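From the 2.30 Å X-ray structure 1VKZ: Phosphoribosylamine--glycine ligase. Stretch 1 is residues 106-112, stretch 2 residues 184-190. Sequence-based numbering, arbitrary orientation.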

ATOM      1  N   SER A 106       8.211   7.645  10.255  1.00 39.26           N
ATOM      2  CA  SER A 106       8.134   7.962  11.652  1.00 40.02           C
ATOM      3  C   SER A 106       6.687   8.279  11.996  1.00 40.92           C
ATOM      4  O   SER A 106       6.205   9.388  11.723  1.00 41.45           O
ATOM      5  N   LYS A 107       6.002   7.307  12.601  1.00 40.73           N
ATOM      6  CA  LYS A 107       4.646   7.501  13.015  1.00 41.03           C
ATOM      7  C   LYS A 107       4.530   8.594  14.082  1.00 39.48           C
ATOM      8  O   LYS A 107       3.516   9.247  14.164  1.00 38.44           O
ATOM      9  N   VAL A 108       5.584   8.815  14.865  1.00 39.46           N
ATOM     10  CA  VAL A 108       5.611   9.923  15.798  1.00 40.56           C
ATOM     11  C   VAL A 108       5.678  11.263  15.088  1.00 42.45           C
ATOM     12  O   VAL A 108       4.919  12.178  15.422  1.00 40.75           O
ATOM     13  N   TYR A 109       6.609  11.399  14.132  1.00 43.52           N
ATOM     14  CA  TYR A 109       6.662  12.614  13.352  1.00 41.48           C
ATOM     15  C   TYR A 109       5.312  12.885  12.728  1.00 40.64           C
ATOM     16  O   TYR A 109       4.865  14.021  12.721  1.00 40.46           O
ATOM     17  N   ALA A 110       4.645  11.848  12.214  1.00 43.71           N
ATOM     18  CA  ALA A 110       3.412  12.056  11.473  1.00 43.46           C
ATOM     19  C   ALA A 110       2.384  12.684  12.365  1.00 42.44           C
ATOM     20  O   ALA A 110       1.673  13.606  11.953  1.00 40.94           O
ATOM     21  N   LYS A 111       2.335  12.229  13.614  1.00 43.28           N
ATOM     22  CA  LYS A 111       1.366  12.751  14.589  1.00 41.92           C
ATOM     23  C   LYS A 111       1.602  14.181  14.979  1.00 43.66           C
ATOM     24  O   LYS A 111       0.652  14.937  15.172  1.00 43.91           O
ATOM     25  N   ARG A 112       2.871  14.562  15.122  1.00 45.36           N
ATOM     26  CA  ARG A 112       3.187  15.926  15.495  1.00 45.35           C
ATOM     27  C   ARG A 112       2.908  16.876  14.355  1.00 44.15           C
ATOM     28  O   ARG A 112       2.459  18.004  14.538  1.00 42.36           O
ATOM     29  N   GLY A 184      12.352   1.720  19.555  1.00 46.66           N
ATOM     30  CA  GLY A 184      12.183   3.155  19.618  1.00 46.59           C
ATOM     31  C   GLY A 184      10.774   3.508  20.050  1.00 47.03           C
ATOM     32  O   GLY A 184       9.970   2.627  20.374  1.00 47.03           O
ATOM     33  N   PRO A 185      10.472   4.802  20.040  1.00 46.79           N
ATOM     34  CA  PRO A 185       9.249   5.300  20.636  1.00 46.09           C
ATOM     35  C   PRO A 185       8.026   4.644  20.040  1.00 46.11           C
ATOM     36  O   PRO A 185       8.096   4.073  18.940  1.00 46.71           O
ATOM     37  N   VAL A 186       6.917   4.727  20.775  1.00 43.74           N
ATOM     38  CA  VAL A 186       5.619   4.313  20.265  1.00 39.87           C
ATOM     39  C   VAL A 186       4.595   5.418  20.440  1.00 38.97           C
ATOM     40  O   VAL A 186       4.665   6.227  21.353  1.00 35.77           O
ATOM     41  N   VAL A 187       3.666   5.459  19.507  1.00 41.04           N
ATOM     42  CA  VAL A 187       2.470   6.282  19.637  1.00 42.72           C
ATOM     43  C   VAL A 187       1.418   5.473  20.411  1.00 42.65           C
ATOM     44  O   VAL A 187       1.209   4.277  20.173  1.00 40.83           O
ATOM     45  N   ILE A 188       0.753   6.141  21.335  1.00 42.11           N
ATOM     46  CA  ILE A 188      -0.410   5.564  21.950  1.00 44.10           C
ATOM     47  C   ILE A 188      -1.539   6.352  21.330  1.00 45.21           C
ATOM     48  O   ILE A 188      -1.572   7.561  21.437  1.00 45.93           O
ATOM     49  N   ASP A 189      -2.426   5.675  20.620  1.00 44.55           N
ATOM     50  CA  ASP A 189      -3.466   6.352  19.890  1.00 45.55           C
ATOM     51  C   ASP A 189      -4.803   6.040  20.551  1.00 46.62           C
ATOM     52  O   ASP A 189      -5.082   4.917  20.975  1.00 46.14           O
ATOM     53  N   GLU A 190      -5.628   7.060  20.666  1.00 47.67           N
ATOM     54  CA  GLU A 190      -6.984   6.883  21.103  1.00 47.85           C
ATOM     55  C   GLU A 190      -7.673   6.043  20.040  1.00 46.58           C
ATOM     56  O   GLU A 190      -7.693   6.422  18.874  1.00 47.02           O
TER

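A helix laid against a strand must bury its apolar side chains without stranding polar groups, and this pair from a phosphoribosylamine–glycine ligase shows how the two demands are approached. The helix begins at Lys-107, and Ser-106 caps it. With chi1 in the t well, Ser-106 OG accepts a hydrogen bond from Tyr-109 N at 3.0 Å, supplying an acceptor to an amide in the first turn. The regular ladder then takes over: Ala-110 N donates to Ser-106 O (3.0 Å), Lys-111 N to Lys-107 O (3.3 Å) and Arg-112 N to Val-108 O (3.2 Å).

The amides from Tyr-109 to Arg-112 are thus bonded within the stretch, and the side chains between the stretches make mostly carbon contacts, with one salt bridge. Val-187, a t rotamer pointing toward the helix, is the centre of the packing. Its CG2 lies 4.0 Å from Val-108 CG2 and 3.8 Å from Lys-107 O, a carbonyl already engaged by Lys-111 N, while its CG1 meets Lys-111 CG at 4.0 Å. Val-108, also t, points sideways, yet its CG2 also reaches Pro-185 CB at 4.1 Å. Val-186 turns away from the helix, as the alternation of a strand requires, and Asp-189 again points toward it.

Lys-111 combines both kinds of contact. Its aliphatic portion packs on Val-187, and the chain, m at chi1 and chi2, then carries its ammonium group to Asp-189. Lys-111 NZ stands 2.9 Å from Asp-189 OD1 in a salt bridge whose hydrogen bond is weak. Both groups have further hydrogen bonds elsewhere in the structure, through Lys-111 NZ and Asp-189 OD2, so neither buried charge depends on this bond alone. Lys-107 starts toward the strand, but its end leads away, and its NZ is satisfied elsewhere.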

ATOM      1  CB  SER A 106       8.978   9.182  11.965  1.00 39.96           C
ATOM      2  OG  SER A 106       8.864   9.541  13.337  1.00 42.63           O
ATOM      3  CB  LYS A 107       4.057   6.179  13.472  1.00 43.65           C
ATOM      4  CG  LYS A 107       3.690   5.274  12.329  1.00 45.31           C
ATOM      5  CD  LYS A 107       2.922   4.021  12.791  1.00 47.48           C
ATOM      6  CE  LYS A 107       2.587   3.083  11.611  1.00 50.32           C
ATOM      7  NZ  LYS A 107       1.469   3.665  10.809  1.00 64.00           N
ATOM      8  CB  VAL A 108       6.799   9.855  16.720  1.00 41.95           C
ATOM      9  CG1 VAL A 108       6.789  11.052  17.674  1.00 40.53           C
ATOM     10  CG2 VAL A 108       6.770   8.537  17.502  1.00 47.03           C
ATOM     11  CB  TYR A 109       7.744  12.567  12.287  1.00 46.29           C
ATOM     12  CG  TYR A 109       7.709  13.750  11.322  1.00 44.76           C
ATOM     13  CD1 TYR A 109       8.327  14.947  11.640  1.00 57.98           C
ATOM     14  CD2 TYR A 109       7.046  13.666  10.107  1.00 44.15           C
ATOM     15  CE1 TYR A 109       8.310  16.025  10.755  1.00 55.15           C
ATOM     16  CE2 TYR A 109       7.014  14.731   9.232  1.00 51.99           C
ATOM     17  CZ  TYR A 109       7.649  15.898   9.566  1.00 52.67           C
ATOM     18  OH  TYR A 109       7.621  16.955   8.707  1.00 62.72           O
ATOM     19  CB  ALA A 110       2.908  10.737  10.875  1.00 45.79           C
ATOM     20  CB  LYS A 111       1.382  11.901  15.849  1.00 41.82           C
ATOM     21  CG  LYS A 111       0.620  10.654  15.708  1.00 47.02           C
ATOM     22  CD  LYS A 111      -0.838  10.949  15.372  1.00 53.60           C
ATOM     23  CE  LYS A 111      -1.806   9.972  16.038  1.00 56.11           C
ATOM     24  NZ  LYS A 111      -3.203  10.529  16.101  1.00 51.94           N
ATOM     25  CB  ARG A 112       4.614  15.990  15.995  1.00 45.91           C
ATOM     26  CG  ARG A 112       4.679  15.543  17.443  1.00 47.71           C
ATOM     27  CD  ARG A 112       5.983  14.978  17.863  1.00 48.98           C
ATOM     28  NE  ARG A 112       5.989  14.564  19.257  1.00 54.10           N
ATOM     29  CZ  ARG A 112       7.080  14.136  19.882  1.00 56.89           C
ATOM     30  NH1 ARG A 112       8.234  14.024  19.225  1.00 59.33           N
ATOM     31  NH2 ARG A 112       7.019  13.799  21.162  1.00 56.02           N
ATOM     32  CB  PRO A 185       9.264   6.790  20.280  1.00 46.18           C
ATOM     33  CG  PRO A 185      10.711   7.109  19.969  1.00 47.38           C
ATOM     34  CD  PRO A 185      11.282   5.872  19.429  1.00 46.29           C
ATOM     35  CB  VAL A 186       5.100   3.024  20.925  1.00 39.18           C
ATOM     36  CG1 VAL A 186       6.088   1.908  20.731  1.00 35.81           C
ATOM     37  CG2 VAL A 186       4.795   3.233  22.413  1.00 38.96           C
ATOM     38  CB  VAL A 187       1.870   6.694  18.242  1.00 42.84           C
ATOM     39  CG1 VAL A 187       0.714   7.690  18.409  1.00 41.01           C
ATOM     40  CG2 VAL A 187       2.976   7.276  17.331  1.00 47.73           C
ATOM     41  CB  ILE A 188      -0.340   5.718  23.459  1.00 45.25           C
ATOM     42  CG1 ILE A 188       1.092   5.368  23.947  1.00 43.70           C
ATOM     43  CG2 ILE A 188      -1.408   4.829  24.112  1.00 51.36           C
ATOM     44  CD1 ILE A 188       1.392   5.706  25.388  1.00 46.41           C
ATOM     45  CB  ASP A 189      -3.461   5.884  18.428  1.00 49.46           C
ATOM     46  CG  ASP A 189      -3.475   7.048  17.404  1.00 56.36           C
ATOM     47  OD1 ASP A 189      -3.394   8.215  17.830  1.00 50.98           O
ATOM     48  OD2 ASP A 189      -3.586   6.879  16.148  1.00 62.72           O
ATOM     49  CB  GLU A 190      -7.613   8.260  21.234  1.00 47.69           C
ATOM     50  CG  GLU A 190      -9.114   8.285  21.301  1.00 53.51           C
ATOM     51  CD  GLU A 190      -9.669   9.681  21.077  1.00 53.09           C
ATOM     52  OE1 GLU A 190      -9.310  10.348  20.042  1.00 47.43           O
ATOM     53  OE2 GLU A 190     -10.466  10.091  21.959  1.00 60.61           O
TER